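Long-range contacts in acetyl-CoA hydrolase/transferase family protein (PDB 2NVV), which probably catalyses the hydrolysis of acetyl-CoA or the transfer of its CoA to a carboxylate acceptor, and binds zinc: residues 61-66 against 78-83; 35-40 against 68-73. All blocks are in the same frame, centred on the assembly; numbering follows the deposited sequence.

Contact 1. Residues 61-66 against 78-83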
ATOM      1  N   ALA A  61      -1.270 -15.301  12.066  1.00  6.39           N
ATOM      2  CA  ALA A  61      -0.464 -15.637  10.902  1.00  6.42           C
ATOM      3  C   ALA A  61      -0.439 -17.167  10.807  1.00  6.39           C
ATOM      4  O   ALA A  61      -1.492 -17.811  10.891  1.00  6.39           O
ATOM      5  CB  ALA A  61       0.936 -15.079  11.056  1.00  6.39           C
ATOM      6  N   SER A  62       0.755 -17.738  10.644  1.00  6.39           N
ATOM      7  CA  SER A  62       0.921 -19.180  10.544  1.00  6.39           C
ATOM      8  C   SER A  62       0.689 -19.858  11.891  1.00  6.93           C
ATOM      9  O   SER A  62       0.764 -19.234  12.953  1.00  8.31           O
ATOM     10  CB  SER A  62       2.316 -19.524  10.022  1.00  6.69           C
ATOM     11  OG  SER A  62       3.315 -18.953  10.843  1.00  8.53           O
ATOM     12  N   THR A  63       0.391 -21.149  11.833  1.00  7.67           N
ATOM     13  CA  THR A  63       0.128 -21.937  13.023  1.00  8.00           C
ATOM     14  C   THR A  63       0.927 -23.234  12.891  1.00  8.47           C
ATOM     15  O   THR A  63       1.456 -23.541  11.818  1.00  8.63           O
ATOM     16  CB  THR A  63      -1.382 -22.238  13.118  1.00  6.39           C
ATOM     17  OG1 THR A  63      -1.756 -23.188  12.116  1.00  6.39           O
ATOM     18  CG2 THR A  63      -2.170 -20.979  12.869  1.00  6.39           C
ATOM     19  N   GLY A  64       1.035 -24.006  13.964  1.00  9.00           N
ATOM     20  CA  GLY A  64       1.796 -25.247  13.854  1.00  9.58           C
ATOM     21  C   GLY A  64       1.161 -26.274  12.924  1.00 10.31           C
ATOM     22  O   GLY A  64       0.157 -26.000  12.252  1.00 10.89           O
ATOM     23  N   ALA A  65       1.750 -27.461  12.872  1.00  9.05           N
ATOM     24  CA  ALA A  65       1.201 -28.530  12.049  1.00  9.02           C
ATOM     25  C   ALA A  65       0.033 -29.135  12.837  1.00  8.84           C
ATOM     26  O   ALA A  65      -0.783 -29.884  12.300  1.00 10.60           O
ATOM     27  CB  ALA A  65       2.271 -29.585  11.786  1.00  7.35           C
ATOM     28  N   ARG A  66      -0.034 -28.795  14.122  1.00  8.65           N
ATOM     29  CA  ARG A  66      -1.076 -29.303  15.013  1.00  7.82           C
ATOM     30  C   ARG A  66      -2.272 -28.367  15.056  1.00  7.62           C
ATOM     31  O   ARG A  66      -3.083 -28.412  15.977  1.00  7.14           O
ATOM     32  CB  ARG A  66      -0.489 -29.488  16.407  1.00  8.58           C
ATOM     33  CG  ARG A  66       0.810 -30.254  16.356  1.00  9.26           C
ATOM     34  CD  ARG A  66       1.699 -29.890  17.504  1.00 11.46           C
ATOM     35  NE  ARG A  66       1.238 -30.479  18.744  1.00 13.75           N
ATOM     36  CZ  ARG A  66       1.814 -30.258  19.915  1.00 14.65           C
ATOM     37  NH1 ARG A  66       2.873 -29.452  19.989  1.00 15.05           N
ATOM     38  NH2 ARG A  66       1.339 -30.850  21.002  1.00 14.93           N
ATOM     39  N   LYS A  78     -13.413 -24.629   6.076  1.00  7.64           N
ATOM     40  CA  LYS A  78     -14.363 -24.031   5.137  1.00  7.16           C
ATOM     41  C   LYS A  78     -13.722 -22.797   4.504  1.00  6.39           C
ATOM     42  O   LYS A  78     -13.903 -22.532   3.315  1.00  6.39           O
ATOM     43  CB  LYS A  78     -15.695 -23.676   5.822  1.00  8.13           C
ATOM     44  CG  LYS A  78     -15.723 -22.378   6.600  1.00 10.71           C
ATOM     45  CD  LYS A  78     -17.168 -22.002   6.994  1.00 11.36           C
ATOM     46  CE  LYS A  78     -18.067 -21.914   5.765  1.00 12.61           C
ATOM     47  NZ  LYS A  78     -19.443 -21.403   6.078  1.00 13.10           N
ATOM     48  N   PHE A  79     -12.977 -22.041   5.301  1.00  6.39           N
ATOM     49  CA  PHE A  79     -12.266 -20.877   4.790  1.00  6.39           C
ATOM     50  C   PHE A  79     -11.150 -20.528   5.762  1.00  6.62           C
ATOM     51  O   PHE A  79     -11.259 -20.785   6.959  1.00  6.39           O
ATOM     52  CB  PHE A  79     -13.217 -19.688   4.548  1.00  6.39           C
ATOM     53  CG  PHE A  79     -13.579 -18.905   5.786  1.00  6.39           C
ATOM     54  CD1 PHE A  79     -12.629 -18.116   6.433  1.00  6.73           C
ATOM     55  CD2 PHE A  79     -14.887 -18.932   6.282  1.00  6.39           C
ATOM     56  CE1 PHE A  79     -12.961 -17.359   7.555  1.00  6.81           C
ATOM     57  CE2 PHE A  79     -15.240 -18.181   7.406  1.00  6.39           C
ATOM     58  CZ  PHE A  79     -14.265 -17.386   8.047  1.00  6.53           C
ATOM     59  N   ARG A  80     -10.078 -19.942   5.231  1.00  7.60           N
ATOM     60  CA  ARG A  80      -8.904 -19.596   6.027  1.00  6.39           C
ATOM     61  C   ARG A  80      -8.329 -18.202   5.744  1.00  6.39           C
ATOM     62  O   ARG A  80      -8.267 -17.763   4.591  1.00  6.39           O
ATOM     63  CB  ARG A  80      -7.821 -20.652   5.776  1.00  6.39           C
ATOM     64  CG  ARG A  80      -6.516 -20.427   6.504  1.00  6.39           C
ATOM     65  CD  ARG A  80      -6.609 -20.867   7.948  1.00  6.39           C
ATOM     66  NE  ARG A  80      -5.293 -20.830   8.581  1.00  6.39           N
ATOM     67  CZ  ARG A  80      -4.613 -19.720   8.834  1.00  6.39           C
ATOM     68  NH1 ARG A  80      -3.412 -19.785   9.400  1.00  6.39           N
ATOM     69  NH2 ARG A  80      -5.140 -18.546   8.538  1.00  6.39           N
ATOM     70  N   THR A  81      -7.903 -17.526   6.810  1.00  6.39           N
ATOM     71  CA  THR A  81      -7.300 -16.191   6.735  1.00  6.39           C
ATOM     72  C   THR A  81      -6.445 -15.974   7.981  1.00  6.93           C
ATOM     73  O   THR A  81      -6.722 -16.537   9.039  1.00  6.39           O
ATOM     74  CB  THR A  81      -8.339 -15.059   6.724  1.00  6.65           C
ATOM     75  OG1 THR A  81      -9.643 -15.596   6.505  1.00 10.06           O
ATOM     76  CG2 THR A  81      -8.019 -14.064   5.632  1.00  6.39           C
ATOM     77  N   PRO A  82      -5.429 -15.104   7.891  1.00  6.91           N
ATOM     78  CA  PRO A  82      -5.056 -14.332   6.711  1.00  6.39           C
ATOM     79  C   PRO A  82      -3.724 -14.779   6.095  1.00  6.39           C
ATOM     80  O   PRO A  82      -3.373 -14.368   4.984  1.00  6.39           O
ATOM     81  CB  PRO A  82      -4.991 -12.924   7.268  1.00  6.39           C
ATOM     82  CG  PRO A  82      -4.307 -13.158   8.593  1.00  6.39           C
ATOM     83  CD  PRO A  82      -4.885 -14.475   9.110  1.00  6.39           C
ATOM     84  N   TYR A  83      -2.999 -15.628   6.819  1.00  6.39           N
ATOM     85  CA  TYR A  83      -1.705 -16.125   6.383  1.00  6.39           C
ATOM     86  C   TYR A  83      -1.541 -17.556   6.880  1.00  6.39           C
ATOM     87  O   TYR A  83      -1.963 -17.880   7.994  1.00  6.59           O
ATOM     88  CB  TYR A  83      -0.596 -15.253   6.984  1.00  6.39           C
ATOM     89  CG  TYR A  83       0.822 -15.608   6.582  1.00  6.39           C
ATOM     90  CD1 TYR A  83       1.453 -14.957   5.520  1.00  6.61           C
ATOM     91  CD2 TYR A  83       1.547 -16.572   7.279  1.00  6.39           C
ATOM     92  CE1 TYR A  83       2.774 -15.255   5.169  1.00  6.39           C
ATOM     93  CE2 TYR A  83       2.855 -16.879   6.936  1.00  6.39           C
ATOM     94  CZ  TYR A  83       3.467 -16.219   5.887  1.00  6.39           C
ATOM     95  OH  TYR A  83       4.777 -16.505   5.558  1.00  6.39           O
TER
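R80 opens the contact from strand 77-81, which runs parallel to strand 55-58 in the Rossmann-like sheet of the N-terminal domain. Its CG lies anti to the backbone N, and the chain then bends at chi2 (79°), so the guanidinium is carried to the loop that leaves strand 55-58. R80 NH1 gives a hydrogen bond to A61 O at 3.1 Å, with an N-H...O angle of 149°. The oxygen lies close to the guanidinium plane, at its edge, whereas the nitrogen stands above the plane of the A61 carbonyl. T63 comes tip to tip with the same group, its CG2 3.9 Å from R80 NH1. The strongest partner of R80 is D68, at NE, and D68 also accepts a hydrogen bond from T63 OG1; T59 OG1 is a second hydrogen-bond partner of A61 O.

Beyond T81 the chain passes through the cis peptide bond before P82, whose N lies at the guanidinium edge. Y83 follows, and its O receives a weak bond from R80 NH1 at 2.8 Å. With CG anti to the backbone N (chi1 -178°), the phenol ring runs alongside A61 and S62. It turns an edge to them: Y83 CD2 is 3.6 Å from S62 N, and CE2 is 4.1 Å from S62 CB. Nearer the backbone, Y83 CB packs 3.9 Å from A61 CA.

The side chain of Y83 also touches N374, a predicted CoA-binding residue, while that of A61 is about 6 Å from that of the predicted catalytic E284. In this example of an arginine joining the loops after two adjacent parallel strands, the charge of R80, probably balanced by D68, should ease repulsion between A61 O and the more weakly held Y83 O.

Contact 2. Residues 35-40 against 68-73; sequences VPAAIA and DGVLAQ
L71 and V70, successive residues of helix 65-73, supply most of the surface that meets helix 35-47, with A40 the chief answering residue. The two helical segments, 35-40 and 68-73, run almost parallel, their axes 8.7 Å apart and 3° from alignment, a worked case of successive crossover helices pairing on one face of a parallel sheet.

The CB of V70 is directed toward helix 35-47. CG2 is anti to the backbone N and CG1 takes the crowded position between N and the carbonyl carbon (chi1 68°), which spreads both methyls over the backbone turn from A37 to A40. V70 CG2 meets A40 CB at 3.5 Å, and V70 CG1 lies 4.0 Å from A37 CA.

L71 sets out more obliquely, but its forked tip swings across to the other helix. There L71 CD1 reaches A40 CB at 4.0 Å and is 3.4 Å from P36 O, while L71 CD2 packs 4.1 Å from P36 CB on the proline ring. I39 adds only its CB, since the rest of that side chain turns off toward A12 and V15. M57 of strand 55-58 also touches L71 and ties the helix pair to the sheet.

A40 thus receives both partners at once: its single methyl touches one branch of V70 (CG2) and one of L71 (CD1). The interface is one of methyl, methylene and proline-ring surfaces, and the buried carbonyl P36 O, next to the leucine methyl, already accepts the helical hydrogen bond from A40 N. Cohesion here therefore rests on apolar burial rather than on polar pairing across the helices.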
ATOM      1  N   VAL A  35      -6.220 -28.732  21.454  1.00  7.91           N
ATOM      2  CA  VAL A  35      -7.636 -28.710  21.144  1.00  6.51           C
ATOM      3  C   VAL A  35      -7.932 -28.829  19.645  1.00  6.58           C
ATOM      4  O   VAL A  35      -8.798 -29.605  19.241  1.00  6.43           O
ATOM      5  CB  VAL A  35      -8.309 -27.442  21.704  1.00  6.39           C
ATOM      6  CG1 VAL A  35      -9.773 -27.374  21.233  1.00  7.31           C
ATOM      7  CG2 VAL A  35      -8.254 -27.469  23.221  1.00  6.39           C
ATOM      8  N   PRO A  36      -7.227 -28.054  18.795  1.00  6.39           N
ATOM      9  CA  PRO A  36      -7.515 -28.174  17.358  1.00  6.85           C
ATOM     10  C   PRO A  36      -7.435 -29.607  16.811  1.00  6.85           C
ATOM     11  O   PRO A  36      -8.162 -29.965  15.880  1.00  6.39           O
ATOM     12  CB  PRO A  36      -6.504 -27.219  16.713  1.00  6.39           C
ATOM     13  CG  PRO A  36      -5.458 -27.021  17.766  1.00  6.97           C
ATOM     14  CD  PRO A  36      -6.228 -27.001  19.041  1.00  6.39           C
ATOM     15  N   ALA A  37      -6.570 -30.429  17.396  1.00  7.01           N
ATOM     16  CA  ALA A  37      -6.436 -31.813  16.970  1.00  6.39           C
ATOM     17  C   ALA A  37      -7.682 -32.598  17.388  1.00  6.75           C
ATOM     18  O   ALA A  37      -8.123 -33.508  16.679  1.00  6.44           O
ATOM     19  CB  ALA A  37      -5.190 -32.431  17.592  1.00  6.39           C
ATOM     20  N   ALA A  38      -8.238 -32.246  18.544  1.00  6.39           N
ATOM     21  CA  ALA A  38      -9.439 -32.899  19.057  1.00  6.39           C
ATOM     22  C   ALA A  38     -10.650 -32.503  18.208  1.00  7.02           C
ATOM     23  O   ALA A  38     -11.626 -33.250  18.121  1.00  7.04           O
ATOM     24  CB  ALA A  38      -9.662 -32.511  20.495  1.00  6.39           C
ATOM     25  N   ILE A  39     -10.587 -31.324  17.595  1.00  7.30           N
ATOM     26  CA  ILE A  39     -11.659 -30.843  16.727  1.00  8.41           C
ATOM     27  C   ILE A  39     -11.588 -31.677  15.460  1.00  9.00           C
ATOM     28  O   ILE A  39     -12.609 -32.087  14.912  1.00  8.09           O
ATOM     29  CB  ILE A  39     -11.449 -29.381  16.278  1.00  9.35           C
ATOM     30  CG1 ILE A  39     -11.238 -28.456  17.479  1.00  7.83           C
ATOM     31  CG2 ILE A  39     -12.619 -28.948  15.430  1.00  8.48           C
ATOM     32  CD1 ILE A  39     -12.413 -28.342  18.379  1.00  9.72           C
ATOM     33  N   ALA A  40     -10.361 -31.905  14.999  1.00 10.13           N
ATOM     34  CA  ALA A  40     -10.112 -32.685  13.800  1.00 10.70           C
ATOM     35  C   ALA A  40     -10.686 -34.089  13.922  1.00 12.06           C
ATOM     36  O   ALA A  40     -11.340 -34.565  12.998  1.00 11.80           O
ATOM     37  CB  ALA A  40      -8.624 -32.750  13.528  1.00 10.46           C
ATOM     38  N   ASP A  68      -3.244 -25.957  11.550  1.00  7.39           N
ATOM     39  CA  ASP A  68      -3.610 -25.996  10.139  1.00  7.33           C
ATOM     40  C   ASP A  68      -3.395 -27.388   9.563  1.00  8.01           C
ATOM     41  O   ASP A  68      -4.225 -27.909   8.833  1.00  8.35           O
ATOM     42  CB  ASP A  68      -2.769 -25.007   9.329  1.00  8.37           C
ATOM     43  CG  ASP A  68      -3.194 -23.579   9.527  1.00  8.95           C
ATOM     44  OD1 ASP A  68      -4.413 -23.324   9.540  1.00  9.97           O
ATOM     45  OD2 ASP A  68      -2.306 -22.707   9.649  1.00  9.96           O
ATOM     46  N   GLY A  69      -2.258 -27.983   9.887  1.00  7.88           N
ATOM     47  CA  GLY A  69      -1.963 -29.306   9.375  1.00  7.47           C
ATOM     48  C   GLY A  69      -3.033 -30.328   9.692  1.00  6.40           C
ATOM     49  O   GLY A  69      -3.638 -30.911   8.790  1.00  6.39           O
ATOM     50  N   VAL A  70      -3.274 -30.547  10.977  1.00  6.39           N
ATOM     51  CA  VAL A  70      -4.269 -31.519  11.393  1.00  6.39           C
ATOM     52  C   VAL A  70      -5.671 -31.166  10.856  1.00  6.44           C
ATOM     53  O   VAL A  70      -6.416 -32.047  10.409  1.00  6.39           O
ATOM     54  CB  VAL A  70      -4.294 -31.645  12.943  1.00  6.39           C
ATOM     55  CG1 VAL A  70      -4.821 -30.366  13.578  1.00  6.39           C
ATOM     56  CG2 VAL A  70      -5.133 -32.835  13.342  1.00  7.04           C
ATOM     57  N   LEU A  71      -6.015 -29.880  10.879  1.00  6.39           N
ATOM     58  CA  LEU A  71      -7.320 -29.431  10.413  1.00  6.39           C
ATOM     59  C   LEU A  71      -7.467 -29.621   8.908  1.00  6.39           C
ATOM     60  O   LEU A  71      -8.546 -29.955   8.413  1.00  6.39           O
ATOM     61  CB  LEU A  71      -7.529 -27.962  10.796  1.00  7.32           C
ATOM     62  CG  LEU A  71      -8.515 -27.620  11.934  1.00  7.88           C
ATOM     63  CD1 LEU A  71      -8.920 -28.869  12.720  1.00  7.64           C
ATOM     64  CD2 LEU A  71      -7.882 -26.570  12.855  1.00  7.17           C
ATOM     65  N   ALA A  72      -6.377 -29.413   8.182  1.00  7.35           N
ATOM     66  CA  ALA A  72      -6.378 -29.571   6.736  1.00  7.27           C
ATOM     67  C   ALA A  72      -6.461 -31.049   6.363  1.00  8.79           C
ATOM     68  O   ALA A  72      -7.177 -31.410   5.442  1.00  8.88           O
ATOM     69  CB  ALA A  72      -5.112 -28.951   6.142  1.00  6.39           C
ATOM     70  N   GLN A  73      -5.717 -31.901   7.070  1.00  9.76           N
ATOM     71  CA  GLN A  73      -5.733 -33.335   6.802  1.00 10.61           C
ATOM     72  C   GLN A  73      -7.133 -33.862   7.089  1.00 10.59           C
ATOM     73  O   GLN A  73      -7.574 -34.844   6.499  1.00 11.63           O
ATOM     74  CB  GLN A  73      -4.724 -34.071   7.688  1.00 12.38           C
ATOM     75  CG  GLN A  73      -3.283 -33.656   7.501  1.00 16.17           C
ATOM     76  CD  GLN A  73      -2.315 -34.482   8.349  1.00 17.29           C
ATOM     77  OE1 GLN A  73      -2.532 -34.699   9.552  1.00 17.41           O
ATOM     78  NE2 GLN A  73      -1.231 -34.935   7.725  1.00 17.91           N
TER

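Helix 65-73 belongs to both contacts: its approach supplies T63 to contact 1 and its body faces helix 35-47 in contact 2. The centres lie about 11 Å apart, and D68 bridges them. From the helical segment 68-73, OD1 of D68 makes a salt bridge with R80 NE at 2.8 Å, while D68 OD2 is 2.6 Å from T63 OG1 in a probable hydrogen bond. A second junction is plain packing, R66 O against P36 CG at 3.3 Å. Polar loop chemistry near the predicted CoA and glutamate sites thus passes through helix 65-73 to an apolar pairing with the helix of the preceding crossover, away from those sites and the zinc.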